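Local coordinates for CBS domain-containing protein (Pyrococcus horikoshii, PDB 2YZI), which is of unknown function but contains two CBS domains and may bind an adenine nucleotide or related ligand as a regulatory module, at residues Val51-Lys56 / Arg80-Ala85; Gly92-Lys97 / Lys104-Glu109; Arg96-His101 / Phe118-Leu123. One frame throughout, in Å; residues are numbered along the deposited sequence.

Overall arrangement
From the N terminus, the chain first forms a three-stranded sheet whose last strand, 50-55, carries the opening segment of contact 1. The 23 intervening residues include most of helix 56-64 and return as 80-85, so contact 1 joins the end of the first CBS sheet to the segment leading into the second. Segment 80-85 runs directly into strand 84-86, and helix 91-101 follows. Contacts 2 and 3 start from the same stretch of that helix, sharing Arg96 and Lys97. Contact 2 closes a short connection to strand 105-110; the loop of contact 3 passes through 104-109 before reaching 118-123. Lys97 NZ bonds to Thr84 O, joining helix 91-101 to the strand that contact 1 leads into.

Contact 1: residues Val51-Lys56 / Arg80-Ala85; sequences VGFFTK and RNLITA
The Phe53 ring meets residues 80-85 through a single methyl group, Leu82 CD2, which approaches it obliquely. The methyl lies nearer to the base of the ring than to its far end, 4.1 Å from Phe53 CG. Its tightest approach is one atom earlier, where Leu82 CD2 stands 3.4 Å from Phe53 CB, a tight apolar contact. With CG of Phe53 anti to the backbone N (chi1 177°), the ring is carried away from 80-85, which leaves its CB as the main surface for leucine. Leu82 CD2 also comes within 4.3 Å of Gly52 O. At the other end of the contact the aliphatic part of Arg80 takes over: its CG lies 3.9 Å from Val51 O. The backbones come closest there too, with 4.7 Å between Gly52 CA and Arg80 CA. No hydrogen bond links the two segments themselves; the polar tie is made one residue earlier, where Thr79 bonds to Phe53 through both backbone and hydroxyl. Arg80 is exposed and Leu82 partly exposed, whereas Gly52 is buried. Val51 and Gly52 together face Val43, a classic beta bulge in strand 50-55. Phe53 also rests on Ser40 and Val42 of the adjoining strand 40-44, while Leu82 reaches Leu107 of strand 105-110. The contact thus sits at the seam between the two CBS sheets, where 80-85 passes strand 50-55, the outermost strand of the first, before becoming strand 84-86 of the second.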
loop_
_atom_site.group_PDB
_atom_site.type_symbol
_atom_site.label_atom_id
_atom_site.label_comp_id
_atom_site.label_asym_id
_atom_site.label_seq_id
_atom_site.Cartn_x
_atom_site.Cartn_y
_atom_site.Cartn_z
ATOM N N VAL B 51 -2.595 -13.793 -17.148
ATOM C CA VAL B 51 -1.408 -14.619 -17.188
ATOM C C VAL B 51 -0.481 -14.254 -16.049
ATOM O O VAL B 51 0.470 -14.968 -15.769
ATOM C CB VAL B 51 -0.655 -14.432 -18.510
ATOM C CG1 VAL B 51 -1.439 -15.079 -19.656
ATOM C CG2 VAL B 51 -0.465 -12.948 -18.780
ATOM N N GLY B 52 -0.760 -13.138 -15.388
ATOM C CA GLY B 52 0.093 -12.726 -14.295
ATOM C C GLY B 52 -0.489 -11.665 -13.387
ATOM O O GLY B 52 -1.606 -11.203 -13.587
ATOM N N PHE B 53 0.301 -11.266 -12.398
ATOM C CA PHE B 53 -0.113 -10.276 -11.416
ATOM C C PHE B 53 1.138 -9.752 -10.719
ATOM O O PHE B 53 2.106 -10.505 -10.522
ATOM C CB PHE B 53 -1.014 -10.949 -10.377
ATOM C CG PHE B 53 -1.459 -10.041 -9.270
ATOM C CD1 PHE B 53 -2.573 -9.218 -9.429
ATOM C CD2 PHE B 53 -0.781 -10.031 -8.047
ATOM C CE1 PHE B 53 -3.006 -8.404 -8.389
ATOM C CE2 PHE B 53 -1.209 -9.221 -7.003
ATOM C CZ PHE B 53 -2.325 -8.405 -7.175
ATOM N N PHE B 54 1.123 -8.476 -10.343
ATOM C CA PHE B 54 2.262 -7.889 -9.646
ATOM C C PHE B 54 1.920 -6.569 -8.949
ATOM O O PHE B 54 1.016 -5.834 -9.354
ATOM C CB PHE B 54 3.450 -7.712 -10.607
ATOM C CG PHE B 54 3.270 -6.609 -11.614
ATOM C CD1 PHE B 54 3.536 -5.285 -11.268
ATOM C CD2 PHE B 54 2.859 -6.899 -12.919
ATOM C CE1 PHE B 54 3.399 -4.263 -12.212
ATOM C CE2 PHE B 54 2.719 -5.885 -13.871
ATOM C CZ PHE B 54 2.989 -4.565 -13.521
ATOM N N THR B 55 2.659 -6.287 -7.884
ATOM C CA THR B 55 2.446 -5.083 -7.089
ATOM C C THR B 55 3.602 -4.112 -7.220
ATOM O O THR B 55 4.564 -4.366 -7.935
ATOM C CB THR B 55 2.304 -5.426 -5.601
ATOM O OG1 THR B 55 3.551 -5.937 -5.116
ATOM C CG2 THR B 55 1.214 -6.462 -5.393
ATOM N N LYS B 56 3.483 -2.987 -6.525
ATOM C CA LYS B 56 4.522 -1.971 -6.523
ATOM C C LYS B 56 5.697 -2.561 -5.751
ATOM O O LYS B 56 6.863 -2.335 -6.079
ATOM C CB LYS B 56 4.013 -0.702 -5.834
ATOM C CG LYS B 56 2.991 0.093 -6.645
ATOM C CD LYS B 56 2.517 1.333 -5.890
ATOM C CE LYS B 56 1.537 2.168 -6.720
ATOM N NZ LYS B 56 1.008 3.368 -5.992
ATOM N N ARG B 80 3.037 -15.694 -11.317
ATOM C CA ARG B 80 2.128 -16.418 -12.188
ATOM C C ARG B 80 1.054 -17.318 -11.564
ATOM O O ARG B 80 0.690 -18.357 -12.117
ATOM C CB ARG B 80 2.943 -17.192 -13.226
ATOM C CG ARG B 80 3.771 -16.291 -14.142
ATOM C CD ARG B 80 4.509 -17.113 -15.214
ATOM N NE ARG B 80 5.148 -16.274 -16.222
ATOM C CZ ARG B 80 6.236 -15.544 -16.013
ATOM N NH1 ARG B 80 6.817 -15.547 -14.823
ATOM N NH2 ARG B 80 6.746 -14.818 -16.997
ATOM N N ASN B 81 0.555 -16.917 -10.404
ATOM C CA ASN B 81 -0.542 -17.619 -9.750
ATOM C C ASN B 81 -1.201 -16.533 -8.926
ATOM O O ASN B 81 -0.526 -15.619 -8.461
ATOM C CB ASN B 81 -0.069 -18.779 -8.868
ATOM C CG ASN B 81 0.956 -18.364 -7.855
ATOM O OD1 ASN B 81 2.136 -18.254 -8.169
ATOM N ND2 ASN B 81 0.512 -18.121 -6.630
ATOM N N LEU B 82 -2.515 -16.612 -8.758
ATOM C CA LEU B 82 -3.232 -15.588 -8.021
ATOM C C LEU B 82 -3.768 -16.036 -6.673
ATOM O O LEU B 82 -4.104 -17.198 -6.475
ATOM C CB LEU B 82 -4.397 -15.089 -8.866
ATOM C CG LEU B 82 -4.059 -14.810 -10.329
ATOM C CD1 LEU B 82 -5.344 -14.631 -11.135
ATOM C CD2 LEU B 82 -3.168 -13.582 -10.423
ATOM N N ILE B 83 -3.841 -15.091 -5.742
ATOM C CA ILE B 83 -4.390 -15.353 -4.421
ATOM C C ILE B 83 -5.716 -14.627 -4.480
ATOM O O ILE B 83 -5.765 -13.405 -4.661
ATOM C CB ILE B 83 -3.516 -14.772 -3.301
ATOM C CG1 ILE B 83 -2.187 -15.524 -3.260
ATOM C CG2 ILE B 83 -4.234 -14.882 -1.963
ATOM C CD1 ILE B 83 -2.342 -17.044 -3.054
ATOM N N THR B 84 -6.790 -15.391 -4.330
ATOM C CA THR B 84 -8.123 -14.841 -4.439
ATOM C C THR B 84 -9.038 -15.132 -3.276
ATOM O O THR B 84 -8.690 -15.835 -2.333
ATOM C CB THR B 84 -8.811 -15.387 -5.690
ATOM O OG1 THR B 84 -8.994 -16.798 -5.532
ATOM C CG2 THR B 84 -7.966 -15.132 -6.930
ATOM N N ALA B 85 -10.230 -14.573 -3.382
ATOM C CA ALA B 85 -11.273 -14.736 -2.400
ATOM C C ALA B 85 -12.547 -14.735 -3.219
ATOM O O ALA B 85 -12.637 -14.051 -4.231
ATOM C CB ALA B 85 -11.268 -13.569 -1.426
#

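Contact 2: residues Gly92-Lys97 / Lys104-Glu109; sequences GEVLRK and KHILIE
Val94 overlaps Ile106 methyl against methyl: Val94 CG1 lies 4.0 Å from Ile106 CG2, and the two side chains meet at a slant. Both are buried. Val94 holds CG1 anti to its backbone N (chi1 169°), and both residues direct their CB atoms at the facing segment, the valine from helix 91-101 and the isoleucine from strand 105-110. The main chains remain well apart, with 8.4 Å between Val94 CA and Ile106 CA, a gap that these branched side chains bridge. In Ile106 the longer branch is stretched out (chi2 168°), and this carries its CD1 to the neighbouring turn of the helix. There it meets the hydrocarbon of Lys97, 4.2 Å from Lys97 CD to Ile106 CD1. One residue of the strand thus serves two positions of the helix, three residues apart and on the same flank. This is the helix-on-sheet packing of a beta-alpha-beta unit, made by strand 84-86, helix 91-101 and strand 105-110, within the second CBS domain. Ala85 of the first of these strands touches both Val94 and Ile106. Lys97 is the one charged participant: its fully extended chain lies beside the isoleucine and delivers NZ to the backbone carbonyl of Thr84, a hydrogen bond. No hydrogen bond crosses between 92-97 and 104-109. The contact probably holds through apolar burial and van der Waals fit, the lysine covering the apolar patch with its methylenes while its ammonium group is satisfied by the neighbouring strand.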
loop_
_atom_site.group_PDB
_atom_site.type_symbol
_atom_site.label_atom_id
_atom_site.label_comp_id
_atom_site.label_asym_id
_atom_site.label_seq_id
_atom_site.Cartn_x
_atom_site.Cartn_y
_atom_site.Cartn_z
ATOM N N GLY B 92 -14.424 -10.383 7.105
ATOM C CA GLY B 92 -13.506 -10.861 8.128
ATOM C C GLY B 92 -12.537 -11.927 7.658
ATOM O O GLY B 92 -11.332 -11.812 7.880
ATOM N N GLU B 93 -13.066 -12.966 7.017
ATOM C CA GLU B 93 -12.253 -14.061 6.501
ATOM C C GLU B 93 -11.299 -13.584 5.402
ATOM O O GLU B 93 -10.181 -14.104 5.260
ATOM C CB GLU B 93 -13.155 -15.174 5.960
ATOM C CG GLU B 93 -14.001 -15.858 7.030
ATOM C CD GLU B 93 -14.900 -16.955 6.467
ATOM O OE1 GLU B 93 -14.406 -17.778 5.665
ATOM O OE2 GLU B 93 -16.095 -17.005 6.833
ATOM N N VAL B 94 -11.734 -12.599 4.623
ATOM C CA VAL B 94 -10.890 -12.062 3.564
ATOM C C VAL B 94 -9.717 -11.330 4.207
ATOM O O VAL B 94 -8.568 -11.491 3.796
ATOM C CB VAL B 94 -11.686 -11.105 2.655
ATOM C CG1 VAL B 94 -10.736 -10.347 1.716
ATOM C CG2 VAL B 94 -12.692 -11.912 1.841
ATOM N N LEU B 95 -10.011 -10.536 5.233
ATOM C CA LEU B 95 -8.973 -9.802 5.956
ATOM C C LEU B 95 -7.952 -10.769 6.553
ATOM O O LEU B 95 -6.740 -10.549 6.471
ATOM C CB LEU B 95 -9.594 -8.968 7.072
ATOM C CG LEU B 95 -9.858 -7.492 6.783
ATOM C CD1 LEU B 95 -10.611 -7.338 5.488
ATOM C CD2 LEU B 95 -10.635 -6.880 7.945
ATOM N N ARG B 96 -8.446 -11.840 7.156
ATOM C CA ARG B 96 -7.569 -12.830 7.749
ATOM C C ARG B 96 -6.674 -13.460 6.672
ATOM O O ARG B 96 -5.476 -13.673 6.877
ATOM C CB ARG B 96 -8.396 -13.907 8.444
ATOM C CG ARG B 96 -7.574 -15.107 8.883
ATOM C CD ARG B 96 -8.400 -16.118 9.653
ATOM N NE ARG B 96 -7.559 -17.175 10.196
ATOM C CZ ARG B 96 -7.989 -18.129 11.014
ATOM N NH1 ARG B 96 -9.259 -18.165 11.387
ATOM N NH2 ARG B 96 -7.145 -19.043 11.462
ATOM N N LYS B 97 -7.250 -13.751 5.517
ATOM C CA LYS B 97 -6.467 -14.349 4.453
ATOM C C LYS B 97 -5.371 -13.397 3.959
ATOM O O LYS B 97 -4.260 -13.824 3.664
ATOM C CB LYS B 97 -7.378 -14.758 3.290
ATOM C CG LYS B 97 -6.671 -15.599 2.255
ATOM C CD LYS B 97 -7.637 -16.207 1.271
ATOM C CE LYS B 97 -6.913 -17.190 0.368
ATOM N NZ LYS B 97 -7.866 -17.825 -0.566
ATOM N N LYS B 104 -1.584 -6.732 0.197
ATOM C CA LYS B 104 -2.327 -5.480 0.291
ATOM C C LYS B 104 -3.454 -5.435 -0.731
ATOM O O LYS B 104 -4.273 -4.512 -0.727
ATOM C CB LYS B 104 -1.390 -4.296 0.052
ATOM C CG LYS B 104 -0.298 -4.135 1.086
ATOM C CD LYS B 104 0.484 -2.850 0.848
ATOM C CE LYS B 104 1.405 -2.539 2.013
ATOM N NZ LYS B 104 2.052 -1.207 1.852
ATOM N N HIS B 105 -3.478 -6.428 -1.614
ATOM C CA HIS B 105 -4.497 -6.513 -2.654
ATOM C C HIS B 105 -4.861 -7.977 -2.839
ATOM O O HIS B 105 -3.989 -8.838 -2.824
ATOM C CB HIS B 105 -3.966 -5.971 -3.992
ATOM C CG HIS B 105 -2.837 -4.995 -3.855
ATOM N ND1 HIS B 105 -1.608 -5.345 -3.337
ATOM C CD2 HIS B 105 -2.751 -3.681 -4.168
ATOM C CE1 HIS B 105 -0.816 -4.289 -3.336
ATOM N NE2 HIS B 105 -1.485 -3.266 -3.835
ATOM N N ILE B 106 -6.146 -8.260 -3.011
ATOM C CA ILE B 106 -6.589 -9.635 -3.226
ATOM C C ILE B 106 -7.660 -9.669 -4.315
ATOM O O ILE B 106 -8.671 -8.972 -4.233
ATOM C CB ILE B 106 -7.131 -10.268 -1.914
ATOM C CG1 ILE B 106 -7.377 -11.760 -2.126
ATOM C CG2 ILE B 106 -8.402 -9.556 -1.459
ATOM C CD1 ILE B 106 -7.640 -12.544 -0.851
ATOM N N LEU B 107 -7.419 -10.468 -5.353
ATOM C CA LEU B 107 -8.363 -10.578 -6.464
ATOM C C LEU B 107 -9.642 -11.286 -6.032
ATOM O O LEU B 107 -9.603 -12.228 -5.240
ATOM C CB LEU B 107 -7.716 -11.319 -7.644
ATOM C CG LEU B 107 -6.601 -10.555 -8.370
ATOM C CD1 LEU B 107 -5.913 -11.425 -9.397
ATOM C CD2 LEU B 107 -7.201 -9.338 -9.037
ATOM N N ILE B 108 -10.780 -10.819 -6.535
ATOM C CA ILE B 108 -12.051 -11.427 -6.190
ATOM C C ILE B 108 -12.512 -12.332 -7.323
ATOM O O ILE B 108 -12.444 -11.984 -8.503
ATOM C CB ILE B 108 -13.128 -10.369 -5.892
ATOM C CG1 ILE B 108 -12.613 -9.375 -4.831
ATOM C CG2 ILE B 108 -14.396 -11.052 -5.395
ATOM C CD1 ILE B 108 -12.191 -10.010 -3.508
ATOM N N GLU B 109 -12.982 -13.511 -6.940
ATOM C CA GLU B 109 -13.422 -14.511 -7.892
ATOM C C GLU B 109 -14.879 -14.897 -7.730
ATOM O O GLU B 109 -15.427 -14.870 -6.631
ATOM C CB GLU B 109 -12.523 -15.746 -7.749
ATOM C CG GLU B 109 -13.038 -17.028 -8.376
ATOM C CD GLU B 109 -13.944 -17.811 -7.448
ATOM O OE1 GLU B 109 -13.741 -17.733 -6.213
ATOM O OE2 GLU B 109 -14.847 -18.515 -7.955
#

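Contact 3: residues Arg96-His101 / Phe118-Leu123; sequences RKMAEH and FTLSDL
Met98, deposited as selenomethionine, fills the tight part of this contact, its selenium set against the edge of the Phe118 ring near the ring plane. Met98 SE is 3.7 Å from Phe118 CD2. Measured to the ring centroid of Phe118, Met98 SE lies at 4.8 Å and 79° off the normal, a Met-aromatic contact of the edge type. The side chain then bends at its last torsion (chi3 84°), which swings the methyl CE off the ring and up to Leu120, 3.8 Å from Met98 CE to Leu120 CD2. One residue thus spans the end of strand 113-119 and the start of helix 120-127. That junction is finished by a capping box. Thr119 is the N-cap, its OG1 accepting from Asp122 N at 3.2 Å, while Thr119 N donates to the anti lone pair of Asp122 OD2 at 2.7 Å. Thr119 OG1 also gives its proton to this oxygen, from well above the carboxylate plane, so OD2 is gripped twice. A threonine and an aspartate spaced like this recur in CBS domains, where in ligand-binding relatives they help bind a nucleotide; this is not established here. Opposite in character is the outer flank of helix 91-101, where Arg96 and Glu100 are exposed and touch nothing in 118-123. They form a salt bridge along the helix, Arg96 NE to Glu100 OE2 at 3.0 Å, the oxygen lying in the guanidinium plane. The second subunit adds cover: Ala99 packs on its Glu125 and Leu120 on its Ser121.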
loop_
_atom_site.group_PDB
_atom_site.type_symbol
_atom_site.label_atom_id
_atom_site.label_comp_id
_atom_site.label_asym_id
_atom_site.label_seq_id
_atom_site.Cartn_x
_atom_site.Cartn_y
_atom_site.Cartn_z
ATOM N N ARG B 96 -8.446 -11.840 7.156
ATOM C CA ARG B 96 -7.569 -12.830 7.749
ATOM C C ARG B 96 -6.674 -13.460 6.672
ATOM O O ARG B 96 -5.476 -13.673 6.877
ATOM C CB ARG B 96 -8.396 -13.907 8.444
ATOM C CG ARG B 96 -7.574 -15.107 8.883
ATOM C CD ARG B 96 -8.400 -16.118 9.653
ATOM N NE ARG B 96 -7.559 -17.175 10.196
ATOM C CZ ARG B 96 -7.989 -18.129 11.014
ATOM N NH1 ARG B 96 -9.259 -18.165 11.387
ATOM N NH2 ARG B 96 -7.145 -19.043 11.462
ATOM N N LYS B 97 -7.250 -13.751 5.517
ATOM C CA LYS B 97 -6.467 -14.349 4.453
ATOM C C LYS B 97 -5.371 -13.397 3.959
ATOM O O LYS B 97 -4.260 -13.824 3.664
ATOM C CB LYS B 97 -7.378 -14.758 3.290
ATOM C CG LYS B 97 -6.671 -15.599 2.255
ATOM C CD LYS B 97 -7.637 -16.207 1.271
ATOM C CE LYS B 97 -6.913 -17.190 0.368
ATOM N NZ LYS B 97 -7.866 -17.825 -0.566
HETATM N N MSE B 98 -5.685 -12.112 3.861
HETATM C CA MSE B 98 -4.704 -11.133 3.396
HETATM C C MSE B 98 -3.586 -10.980 4.413
HETATM O O MSE B 98 -2.444 -10.694 4.051
HETATM C CB MSE B 98 -5.350 -9.763 3.184
HETATM C CG MSE B 98 -6.343 -9.682 2.054
HETATM SE SE MSE B 98 -7.283 -8.000 2.174
HETATM C CE MSE B 98 -5.984 -6.857 1.252
ATOM N N ALA B 99 -3.930 -11.157 5.687
ATOM C CA ALA B 99 -2.952 -11.031 6.762
ATOM C C ALA B 99 -2.011 -12.224 6.736
ATOM O O ALA B 99 -0.795 -12.068 6.792
ATOM C CB ALA B 99 -3.659 -10.940 8.113
ATOM N N GLU B 100 -2.583 -13.417 6.629
ATOM C CA GLU B 100 -1.788 -14.633 6.600
ATOM C C GLU B 100 -0.850 -14.657 5.391
ATOM O O GLU B 100 0.288 -15.094 5.502
ATOM C CB GLU B 100 -2.712 -15.853 6.599
ATOM C CG GLU B 100 -3.700 -15.835 7.759
ATOM C CD GLU B 100 -4.591 -17.066 7.829
ATOM O OE1 GLU B 100 -5.011 -17.574 6.767
ATOM O OE2 GLU B 100 -4.888 -17.513 8.956
ATOM N N HIS B 101 -1.321 -14.163 4.249
ATOM C CA HIS B 101 -0.526 -14.124 3.019
ATOM C C HIS B 101 0.331 -12.853 2.894
ATOM O O HIS B 101 1.173 -12.741 2.000
ATOM C CB HIS B 101 -1.451 -14.246 1.805
ATOM C CG HIS B 101 -2.021 -15.618 1.613
ATOM N ND1 HIS B 101 -1.351 -16.616 0.938
ATOM C CD2 HIS B 101 -3.180 -16.168 2.041
ATOM C CE1 HIS B 101 -2.072 -17.720 0.960
ATOM N NE2 HIS B 101 -3.186 -17.477 1.624
ATOM N N PHE B 118 -10.027 -6.424 -3.963
ATOM C CA PHE B 118 -10.219 -5.744 -2.693
ATOM C C PHE B 118 -8.841 -5.307 -2.211
ATOM O O PHE B 118 -7.917 -6.116 -2.137
ATOM C CB PHE B 118 -10.865 -6.664 -1.658
ATOM C CG PHE B 118 -11.031 -6.021 -0.301
ATOM C CD1 PHE B 118 -11.912 -4.958 -0.122
ATOM C CD2 PHE B 118 -10.292 -6.466 0.786
ATOM C CE1 PHE B 118 -12.055 -4.335 1.127
ATOM C CE2 PHE B 118 -10.426 -5.850 2.050
ATOM C CZ PHE B 118 -11.312 -4.782 2.216
ATOM N N THR B 119 -8.708 -4.026 -1.891
ATOM C CA THR B 119 -7.424 -3.481 -1.455
ATOM C C THR B 119 -7.511 -2.848 -0.075
ATOM O O THR B 119 -8.590 -2.747 0.498
ATOM C CB THR B 119 -6.916 -2.405 -2.456
ATOM O OG1 THR B 119 -7.719 -1.219 -2.348
ATOM C CG2 THR B 119 -7.007 -2.929 -3.875
ATOM N N LEU B 120 -6.370 -2.426 0.463
ATOM C CA LEU B 120 -6.368 -1.793 1.775
ATOM C C LEU B 120 -7.064 -0.449 1.667
ATOM O O LEU B 120 -7.653 0.030 2.635
ATOM C CB LEU B 120 -4.944 -1.621 2.310
ATOM C CG LEU B 120 -4.244 -2.930 2.701
ATOM C CD1 LEU B 120 -3.088 -2.620 3.632
ATOM C CD2 LEU B 120 -5.223 -3.868 3.391
ATOM N N SER B 121 -7.005 0.154 0.481
ATOM C CA SER B 121 -7.678 1.433 0.259
ATOM C C SER B 121 -9.180 1.208 0.379
ATOM O O SER B 121 -9.899 2.054 0.915
ATOM C CB SER B 121 -7.350 1.999 -1.124
ATOM O OG SER B 121 -6.014 2.464 -1.178
ATOM N N ASP B 122 -9.651 0.068 -0.122
ATOM C CA ASP B 122 -11.068 -0.258 -0.029
ATOM C C ASP B 122 -11.458 -0.385 1.446
ATOM O O ASP B 122 -12.533 0.063 1.852
ATOM C CB ASP B 122 -11.374 -1.561 -0.761
ATOM C CG ASP B 122 -11.229 -1.432 -2.260
ATOM O OD1 ASP B 122 -11.929 -0.588 -2.856
ATOM O OD2 ASP B 122 -10.419 -2.182 -2.847
ATOM N N LEU B 123 -10.574 -0.990 2.238
ATOM C CA LEU B 123 -10.802 -1.163 3.667
ATOM C C LEU B 123 -11.007 0.202 4.309
ATOM O O LEU B 123 -11.908 0.392 5.127
ATOM C CB LEU B 123 -9.603 -1.844 4.320
ATOM C CG LEU B 123 -9.670 -1.975 5.846
ATOM C CD1 LEU B 123 -10.858 -2.855 6.221
ATOM C CD2 LEU B 123 -8.361 -2.564 6.385
#